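Long-range contacts in DNA-dependent metalloprotease WSS1 homolog 2 (Schizosaccharomyces pombe, PDB 5JIG), which is a zinc-dependent endopeptidase that probably degrades DNA-binding proteins, with DNA bringing enzyme and substrate together, to repair toxic DNA-protein crosslinks: residues L46-D51 with G70-L75; N7-L12 with Y23-R28. All coordinates share one frame; numbering follows the deposited sequence.

Contact 1: residues L46-D51 with G70-L75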
ATOM      1  N   LEU A  46      -9.712   3.432   2.996  1.00  5.36           N
ATOM      2  CA  LEU A  46      -8.778   4.427   3.470  1.00  5.41           C
ATOM      3  C   LEU A  46      -7.360   3.916   3.395  1.00  4.88           C
ATOM      4  O   LEU A  46      -7.065   2.785   3.860  1.00  5.46           O
ATOM      5  CB  LEU A  46      -9.103   4.774   4.937  1.00  6.08           C
ATOM      6  CG  LEU A  46      -8.273   5.861   5.631  1.00  8.78           C
ATOM      7  CD1 LEU A  46      -8.308   7.168   4.894  1.00 10.63           C
ATOM      8  CD2 LEU A  46      -8.726   6.017   7.077  1.00  9.36           C
ATOM      9  N   LEU A  47      -6.450   4.727   2.846  1.00  5.17           N
ATOM     10  CA  LEU A  47      -5.013   4.478   2.848  1.00  5.07           C
ATOM     11  C   LEU A  47      -4.402   5.678   3.556  1.00  5.00           C
ATOM     12  O   LEU A  47      -4.583   6.843   3.118  1.00  5.52           O
ATOM     13  CB  LEU A  47      -4.461   4.385   1.438  1.00  5.03           C
ATOM     14  CG  LEU A  47      -2.954   4.182   1.298  1.00  5.89           C
ATOM     15  CD1 LEU A  47      -2.528   2.860   1.931  1.00  6.50           C
ATOM     16  CD2 LEU A  47      -2.535   4.242  -0.148  1.00  6.57           C
ATOM     17  N   SER A  48      -3.706   5.458   4.670  1.00  5.15           N
ATOM     18  CA  SER A  48      -3.133   6.524   5.477  0.50  5.37           C
ATOM     19  C   SER A  48      -1.638   6.343   5.652  1.00  5.75           C
ATOM     20  O   SER A  48      -1.094   5.239   5.610  1.00  6.39           O
ATOM     21  CB  SER A  48      -3.704   6.581   6.881  0.50  6.20           C
ATOM     22  OG  SER A  48      -5.138   6.814   6.906  0.50  5.55           O
ATOM     23  N   GLU A  49      -1.003   7.466   5.932  1.00  7.13           N
ATOM     24  CA  GLU A  49       0.377   7.467   6.422  1.00  6.68           C
ATOM     25  C   GLU A  49       0.400   7.093   7.866  1.00  7.70           C
ATOM     26  O   GLU A  49      -0.313   7.654   8.705  1.00  9.05           O
ATOM     27  CB  GLU A  49       0.897   8.907   6.279  1.00  6.52           C
ATOM     28  CG  GLU A  49       2.319   9.030   6.761  1.00  6.58           C
ATOM     29  CD  GLU A  49       2.879  10.449   6.686  1.00  7.12           C
ATOM     30  OE1 GLU A  49       4.103  10.567   6.834  1.00  8.50           O
ATOM     31  OE2 GLU A  49       2.067  11.386   6.470  1.00  8.30           O
ATOM     32  N   MET A  50       1.250   6.108   8.188  1.00  8.08           N
ATOM     33  CA  MET A  50       1.483   5.610   9.486  1.00  9.33           C
ATOM     34  C   MET A  50       2.442   6.575  10.211  1.00 10.59           C
ATOM     35  O   MET A  50       3.422   7.071   9.644  1.00 11.46           O
ATOM     36  CB  MET A  50       2.113   4.232   9.412  1.00 10.19           C
ATOM     37  CG  MET A  50       2.197   3.392  10.620  1.00 11.23           C
ATOM     38  SD  MET A  50       2.818   1.737  10.143  1.00 12.86           S
ATOM     39  CE  MET A  50       3.077   1.074  11.798  1.00 14.34           C
ATOM     40  N   ASP A  51       2.209   6.797  11.487  1.00 12.00           N
ATOM     41  CA  ASP A  51       3.059   7.707  12.251  1.00 14.48           C
ATOM     42  C   ASP A  51       4.484   7.145  12.230  1.00 19.05           C
ATOM     43  O   ASP A  51       4.684   5.950  12.484  1.00 20.34           O
ATOM     44  CB  ASP A  51       2.445   7.939  13.590  1.00 23.26           C
ATOM     45  CG  ASP A  51       3.157   9.095  14.401  1.00 23.36           C
ATOM     46  OD1 ASP A  51       2.989   9.090  15.610  1.00 39.67           O
ATOM     47  OD2 ASP A  51       3.888   9.946  13.934  1.00 28.43           O
ATOM     48  N   GLY A  70      -8.720  -4.876   5.278  1.00  6.80           N
ATOM     49  CA  GLY A  70      -8.783  -3.920   4.228  1.00  7.81           C
ATOM     50  C   GLY A  70      -9.747  -2.760   4.413  1.00  7.37           C
ATOM     51  O   GLY A  70      -9.979  -2.035   3.487  1.00  8.69           O
ATOM     52  N   ALA A  71     -10.277  -2.581   5.621  1.00  5.91           N
ATOM     53  CA  ALA A  71     -11.026  -1.363   5.893  1.00  5.92           C
ATOM     54  C   ALA A  71     -10.111  -0.150   5.847  1.00  5.61           C
ATOM     55  O   ALA A  71     -10.518   0.937   5.451  1.00  6.61           O
ATOM     56  CB  ALA A  71     -11.656  -1.428   7.273  1.00  6.66           C
ATOM     57  N   HIS A  72      -8.873  -0.325   6.246  1.00  5.47           N
ATOM     58  CA  HIS A  72      -7.903   0.763   6.353  1.00  5.20           C
ATOM     59  C   HIS A  72      -6.504   0.154   6.325  1.00  4.78           C
ATOM     60  O   HIS A  72      -6.210  -0.710   7.131  1.00  5.94           O
ATOM     61  CB  HIS A  72      -8.156   1.521   7.672  1.00  5.70           C
ATOM     62  CG  HIS A  72      -7.230   2.655   7.941  1.00  5.92           C
ATOM     63  ND1 HIS A  72      -7.173   3.292   9.163  1.00  7.24           N
ATOM     64  CD2 HIS A  72      -6.347   3.355   7.169  1.00  6.48           C
ATOM     65  CE1 HIS A  72      -6.311   4.304   9.078  1.00  7.23           C
ATOM     66  NE2 HIS A  72      -5.801   4.375   7.874  1.00  7.88           N
ATOM     67  N   ILE A  73      -5.684   0.626   5.378  1.00  4.56           N
ATOM     68  CA  ILE A  73      -4.274   0.251   5.339  1.00  4.44           C
ATOM     69  C   ILE A  73      -3.447   1.497   5.674  1.00  4.60           C
ATOM     70  O   ILE A  73      -3.765   2.600   5.200  1.00  4.88           O
ATOM     71  CB  ILE A  73      -3.907  -0.367   3.974  1.00  4.86           C
ATOM     72  CG1 ILE A  73      -4.557  -1.737   3.871  1.00  5.20           C
ATOM     73  CG2 ILE A  73      -2.400  -0.428   3.777  1.00  5.46           C
ATOM     74  CD1 ILE A  73      -4.432  -2.405   2.504  1.00  6.11           C
ATOM     75  N   GLU A  74      -2.418   1.298   6.489  1.00  4.67           N
ATOM     76  CA  GLU A  74      -1.485   2.359   6.835  1.00  4.96           C
ATOM     77  C   GLU A  74      -0.082   1.959   6.371  1.00  5.34           C
ATOM     78  O   GLU A  74       0.282   0.774   6.383  1.00  6.32           O
ATOM     79  CB  GLU A  74      -1.419   2.691   8.295  1.00  6.67           C
ATOM     80  CG  GLU A  74      -2.750   2.814   8.981  1.00  7.37           C
ATOM     81  CD  GLU A  74      -2.671   3.434  10.340  1.00  8.03           C
ATOM     82  OE1 GLU A  74      -1.786   4.288  10.565  1.00  9.66           O
ATOM     83  OE2 GLU A  74      -3.524   3.057  11.186  1.00  9.90           O
ATOM     84  N   LEU A  75       0.704   2.959   5.958  1.00  5.14           N
ATOM     85  CA  LEU A  75       2.077   2.732   5.490  1.00  5.68           C
ATOM     86  C   LEU A  75       2.983   3.772   6.122  1.00  6.18           C
ATOM     87  O   LEU A  75       2.714   4.972   6.064  1.00  6.92           O
ATOM     88  CB  LEU A  75       2.180   2.928   3.973  1.00  5.83           C
ATOM     89  CG  LEU A  75       1.342   1.978   3.129  1.00  5.94           C
ATOM     90  CD1 LEU A  75       1.391   2.457   1.705  1.00  6.28           C
ATOM     91  CD2 LEU A  75       1.797   0.524   3.246  1.00  7.54           C
TER
HETATM   92  O   HOH W   1      -2.297   6.997  10.431  1.00 14.25           O
HETATM   93  O   HOH W   2      -0.191   5.249  12.621  1.00 13.44           O
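L46 and H72 both place CG anti to the backbone N (chi1 -177° in L46), and the two side chains lie alongside one another, heading in a common direction. In L46 chi2 (57°) then sets the branch, and CD2 is found over the centre of the imidazole, 3.4 Å from the centroid of the H72 ring and only 9° off its normal, a CH-pi contact. At the ring edge S48 OG lies 2.7 Å from H72 NE2, a hydrogen bond in which either atom could be the donor; because S48 has a second conformer, this bond may be made only part of the time. An alanine in place of H72 would probably leave L46 CD2 without the ring face it lies against and deprive S48 OG of this partner. The two backbones pair as parallel strands. I73 N gives its hydrogen to L46 O at 3.0 Å, S48 N donates to I73 O at 2.9 Å, and L75 N to S48 O. The last bond, M50 N to L75 O at 2.8 Å, is almost straight at hydrogen, although the donor stands well above the carbonyl plane. The carboxylate of E74 is divided: OE2 bonds to H67, while OE1 accepts from two waters, one bridging to E49 O and the other to D51 N. L47, I73 and L75 share the opposite face of the sheet, where L47 CD1 meets I73 CG2 at 3.8 Å and also reaches L75 CD1. I73 continues to L95, E98 and L99 of helix 88-100. This is the central parallel strand pair of the WLM domain's mixed sheet, backed by the HExxH helix as in other zinc metalloproteases of the Peptidase_MA clan.

Contact 2: residues N7-L12 with Y23-R28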
ATOM      1  N   ASN A   7     -10.185   4.601  -1.567  1.00  5.98           N
ATOM      2  CA  ASN A   7     -11.170   5.637  -1.762  1.00  6.51           C
ATOM      3  C   ASN A   7     -10.771   6.998  -1.197  1.00  7.15           C
ATOM      4  O   ASN A   7     -11.231   8.004  -1.707  1.00  9.54           O
ATOM      5  CB  ASN A   7     -12.523   5.226  -1.177  1.00  7.23           C
ATOM      6  CG  ASN A   7     -13.189   4.120  -1.946  1.00 10.05           C
ATOM      7  OD1 ASN A   7     -12.916   3.905  -3.117  1.00 11.96           O
ATOM      8  ND2 ASN A   7     -14.072   3.392  -1.247  1.00 10.93           N
ATOM      9  N   GLU A   8      -9.943   7.011  -0.164  1.00  5.94           N
ATOM     10  CA  GLU A   8      -9.491   8.225   0.480  1.00  6.65           C
ATOM     11  C   GLU A   8      -8.076   8.024   0.960  1.00  5.81           C
ATOM     12  O   GLU A   8      -7.695   6.941   1.381  1.00  6.77           O
ATOM     13  CB  GLU A   8     -10.392   8.573   1.677  1.00  7.55           C
ATOM     14  CG  GLU A   8     -10.036   9.883   2.327  1.00 10.14           C
ATOM     15  CD  GLU A   8     -10.960  10.315   3.460  1.00 12.71           C
ATOM     16  OE1 GLU A   8     -10.693  11.334   4.099  1.00 13.56           O
ATOM     17  OE2 GLU A   8     -11.943   9.596   3.769  1.00 19.52           O
ATOM     18  N   LEU A   9      -7.291   9.101   0.842  1.00  6.22           N
ATOM     19  CA  LEU A   9      -5.911   9.185   1.294  1.00  6.20           C
ATOM     20  C   LEU A   9      -5.852  10.142   2.467  1.00  6.40           C
ATOM     21  O   LEU A   9      -6.457  11.212   2.438  1.00  8.46           O
ATOM     22  CB  LEU A   9      -5.000   9.690   0.181  1.00  6.33           C
ATOM     23  CG  LEU A   9      -5.100   8.948  -1.137  1.00  7.70           C
ATOM     24  CD1 LEU A   9      -4.142   9.559  -2.099  1.00  7.98           C
ATOM     25  CD2 LEU A   9      -4.844   7.457  -0.983  1.00  7.71           C
ATOM     26  N   VAL A  10      -5.039   9.808   3.465  1.00  6.05           N
ATOM     27  CA  VAL A  10      -4.812  10.669   4.637  1.00  6.25           C
ATOM     28  C   VAL A  10      -3.341  10.711   4.971  1.00  5.81           C
ATOM     29  O   VAL A  10      -2.695   9.671   4.991  1.00  6.47           O
ATOM     30  CB  VAL A  10      -5.621  10.194   5.872  1.00  7.98           C
ATOM     31  CG1 VAL A  10      -5.172  10.880   7.175  1.00 10.59           C
ATOM     32  CG2 VAL A  10      -7.111  10.492   5.696  1.00 10.69           C
ATOM     33  N   VAL A  11      -2.822  11.914   5.220  1.00  6.61           N
ATOM     34  CA  VAL A  11      -1.445  12.093   5.643  1.00  7.04           C
ATOM     35  C   VAL A  11      -1.433  12.808   6.971  1.00  8.20           C
ATOM     36  O   VAL A  11      -2.403  13.442   7.440  1.00 10.36           O
ATOM     37  CB  VAL A  11      -0.613  12.871   4.610  1.00  8.00           C
ATOM     38  CG1 VAL A  11      -0.506  12.062   3.355  1.00  8.66           C
ATOM     39  CG2 VAL A  11      -1.176  14.271   4.378  1.00  9.81           C
ATOM     40  N   LEU A  12      -0.280  12.681   7.645  1.00  8.44           N
ATOM     41  CA  LEU A  12      -0.076  13.278   8.957  1.00  9.67           C
ATOM     42  C   LEU A  12       0.358  14.713   8.869  1.00  8.24           C
ATOM     43  O   LEU A  12       0.831  15.213   7.877  1.00  9.15           O
ATOM     44  CB  LEU A  12       0.889  12.421   9.697  1.00 12.36           C
ATOM     45  CG  LEU A  12       0.306  10.989   9.862  1.00 14.16           C
ATOM     46  CD1 LEU A  12       1.246  10.193  10.617  1.00 18.52           C
ATOM     47  CD2 LEU A  12      -1.068  10.907  10.603  1.00 17.16           C
ATOM     48  N   TYR A  23       3.151  10.919  -2.384  1.00  6.62           N
ATOM     49  CA  TYR A  23       3.617   9.549  -2.252  1.00  6.18           C
ATOM     50  C   TYR A  23       2.406   8.592  -2.239  1.00  5.89           C
ATOM     51  O   TYR A  23       2.382   7.579  -2.970  1.00  6.13           O
ATOM     52  CB  TYR A  23       4.440   9.426  -0.971  1.00  6.55           C
ATOM     53  CG  TYR A  23       5.458   8.305  -0.898  1.00  6.48           C
ATOM     54  CD1 TYR A  23       6.667   8.520  -0.280  1.00  6.98           C
ATOM     55  CD2 TYR A  23       5.219   7.048  -1.392  1.00  6.62           C
ATOM     56  CE1 TYR A  23       7.612   7.520  -0.176  1.00  7.53           C
ATOM     57  CE2 TYR A  23       6.151   6.032  -1.296  1.00  6.91           C
ATOM     58  CZ  TYR A  23       7.362   6.276  -0.705  1.00  6.68           C
ATOM     59  OH  TYR A  23       8.272   5.245  -0.660  1.00  7.81           O
ATOM     60  N   LEU A  24       1.394   8.876  -1.416  1.00  5.91           N
ATOM     61  CA  LEU A  24       0.200   8.051  -1.408  1.00  5.81           C
ATOM     62  C   LEU A  24      -0.512   8.057  -2.772  1.00  5.73           C
ATOM     63  O   LEU A  24      -1.026   7.017  -3.187  1.00  6.31           O
ATOM     64  CB  LEU A  24      -0.781   8.472  -0.310  1.00  5.69           C
ATOM     65  CG  LEU A  24      -0.259   8.256   1.141  1.00  5.73           C
ATOM     66  CD1 LEU A  24      -1.397   8.592   2.098  1.00  7.15           C
ATOM     67  CD2 LEU A  24       0.231   6.842   1.379  1.00  6.11           C
ATOM     68  N   GLU A  25      -0.575   9.210  -3.422  1.00  6.41           N
ATOM     69  CA  GLU A  25      -1.219   9.276  -4.740  1.00  6.71           C
ATOM     70  C   GLU A  25      -0.476   8.373  -5.727  1.00  7.24           C
ATOM     71  O   GLU A  25      -1.096   7.689  -6.532  1.00  7.85           O
ATOM     72  CB  GLU A  25      -1.257  10.691  -5.252  1.00  7.80           C
ATOM     73  CG  GLU A  25      -2.182  11.602  -4.479  1.00  8.84           C
ATOM     74  CD  GLU A  25      -1.980  13.093  -4.849  1.00 12.04           C
ATOM     75  OE1 GLU A  25      -2.858  13.874  -4.495  1.00 22.28           O
ATOM     76  OE2 GLU A  25      -0.978  13.446  -5.414  1.00 18.78           O
ATOM     77  N   ARG A  26       0.846   8.388  -5.652  1.00  7.33           N
ATOM     78  CA  ARG A  26       1.659   7.554  -6.533  1.00  7.02           C
ATOM     79  C   ARG A  26       1.350   6.081  -6.303  1.00  6.31           C
ATOM     80  O   ARG A  26       1.210   5.308  -7.281  1.00  6.92           O
ATOM     81  CB  ARG A  26       3.144   7.833  -6.349  1.00  7.62           C
ATOM     82  CG  ARG A  26       4.050   6.976  -7.215  1.00  8.19           C
ATOM     83  CD  ARG A  26       5.476   7.263  -6.954  1.00 11.00           C
ATOM     84  NE  ARG A  26       6.342   6.480  -7.739  1.00 12.55           N
ATOM     85  CZ  ARG A  26       7.708   6.516  -7.598  1.00 16.08           C
ATOM     86  NH1 ARG A  26       8.462   5.731  -8.236  1.00 21.55           N
ATOM     87  NH2 ARG A  26       8.261   7.249  -6.665  1.00 20.61           N
ATOM     88  N   LEU A  27       1.262   5.657  -5.063  1.00  5.99           N
ATOM     89  CA  LEU A  27       0.922   4.261  -4.741  1.00  6.42           C
ATOM     90  C   LEU A  27      -0.469   3.895  -5.253  1.00  7.31           C
ATOM     91  O   LEU A  27      -0.666   2.823  -5.824  1.00  7.65           O
ATOM     92  CB  LEU A  27       1.028   4.035  -3.244  1.00  6.11           C
ATOM     93  CG  LEU A  27       2.454   4.056  -2.696  1.00  6.74           C
ATOM     94  CD1 LEU A  27       2.463   4.318  -1.204  1.00  7.78           C
ATOM     95  CD2 LEU A  27       3.222   2.762  -2.992  1.00  7.46           C
ATOM     96  N   ARG A  28      -1.445   4.769  -5.007  1.00  7.42           N
ATOM     97  CA  ARG A  28      -2.796   4.491  -5.465  1.00  7.93           C
ATOM     98  C   ARG A  28      -2.832   4.308  -6.977  1.00  8.68           C
ATOM     99  O   ARG A  28      -3.565   3.467  -7.495  1.00 10.61           O
ATOM    100  CB  ARG A  28      -3.709   5.624  -5.025  1.00  8.37           C
ATOM    101  CG  ARG A  28      -5.154   5.470  -5.496  1.00  9.31           C
ATOM    102  CD  ARG A  28      -5.953   6.719  -5.244  1.00 10.39           C
ATOM    103  NE  ARG A  28      -5.370   7.787  -6.120  1.00 11.11           N
ATOM    104  CZ  ARG A  28      -5.494   9.088  -5.933  1.00 11.66           C
ATOM    105  NH1 ARG A  28      -4.793   9.903  -6.734  1.00 13.49           N
ATOM    106  NH2 ARG A  28      -6.323   9.613  -5.003  1.00 12.29           N
TER
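The guanidinium of R28 has L9 CD1 over one face, off-centre toward NH2: the methyl carbon is 3.6 Å from R28 NH2 and 4.1 Å from R28 CZ. NE and NH1 of the same group are hydrogen-bonded to a residue just beyond the ends of the two segments, which should limit how freely the plane can turn. The arginine chain bends at chi3 (66°), setting NE to the side of an otherwise extended chain, and the side chains of L9 and R28 cross at about a right angle. L9 meets E25 in the same crosswise manner, with CD1 3.7 Å from E25 CG, so one methyl touches the aliphatic part of the glutamate as well as the arginine head. A third neighbour of that methyl is L24, whose CB is 4.0 Å from L9 CD1. Here helix 17-29 packs across strand 6-10: the axes of 23-28 and 8-10 come within 9.1 Å, their N-to-C directions at 148°. The helix belongs to a beta-alpha-beta crossover: two helices, 17-29 and 31-40, link strand 6-10 to its parallel neighbour 44-50. Further along the strand, L24 CD1 comes to 3.3 Å from V10 O, a close approach of a methyl to a backbone carbonyl. With chi1 near -65°, V11 CG1 lies beside its backbone N, and this branch meets L24 CD1 at 3.8 Å, the two side chains passing one another and running opposite ways. The V11 side chain also touches A20 and L21 one turn earlier on the helix, while L27 faces V91 and L95 of helix 88-100.

Overall arrangement
Contacts 1 and 2 have centres about 9 Å apart and meet through the sheet, in which strands 6-10 and 44-50 are neighbours. L47 N is 2.9 Å from E8 O, and E49 OE2 is 2.9 Å from L12 N, both probable hydrogen bonds; E49 OE1 forms a salt bridge with R78. The side chains of L9 and L47 touch, carrying the helix-facing apolar layer between the contacts. Contact 1 is nearer the catalytic centre: the I73 side chain is about 4 Å from that of E98, the predicted active-site residue, and about 10 Å from the nickel held by H97, H101 and H107. For L24 of contact 2 the side-chain distance to E98 is about 11 Å.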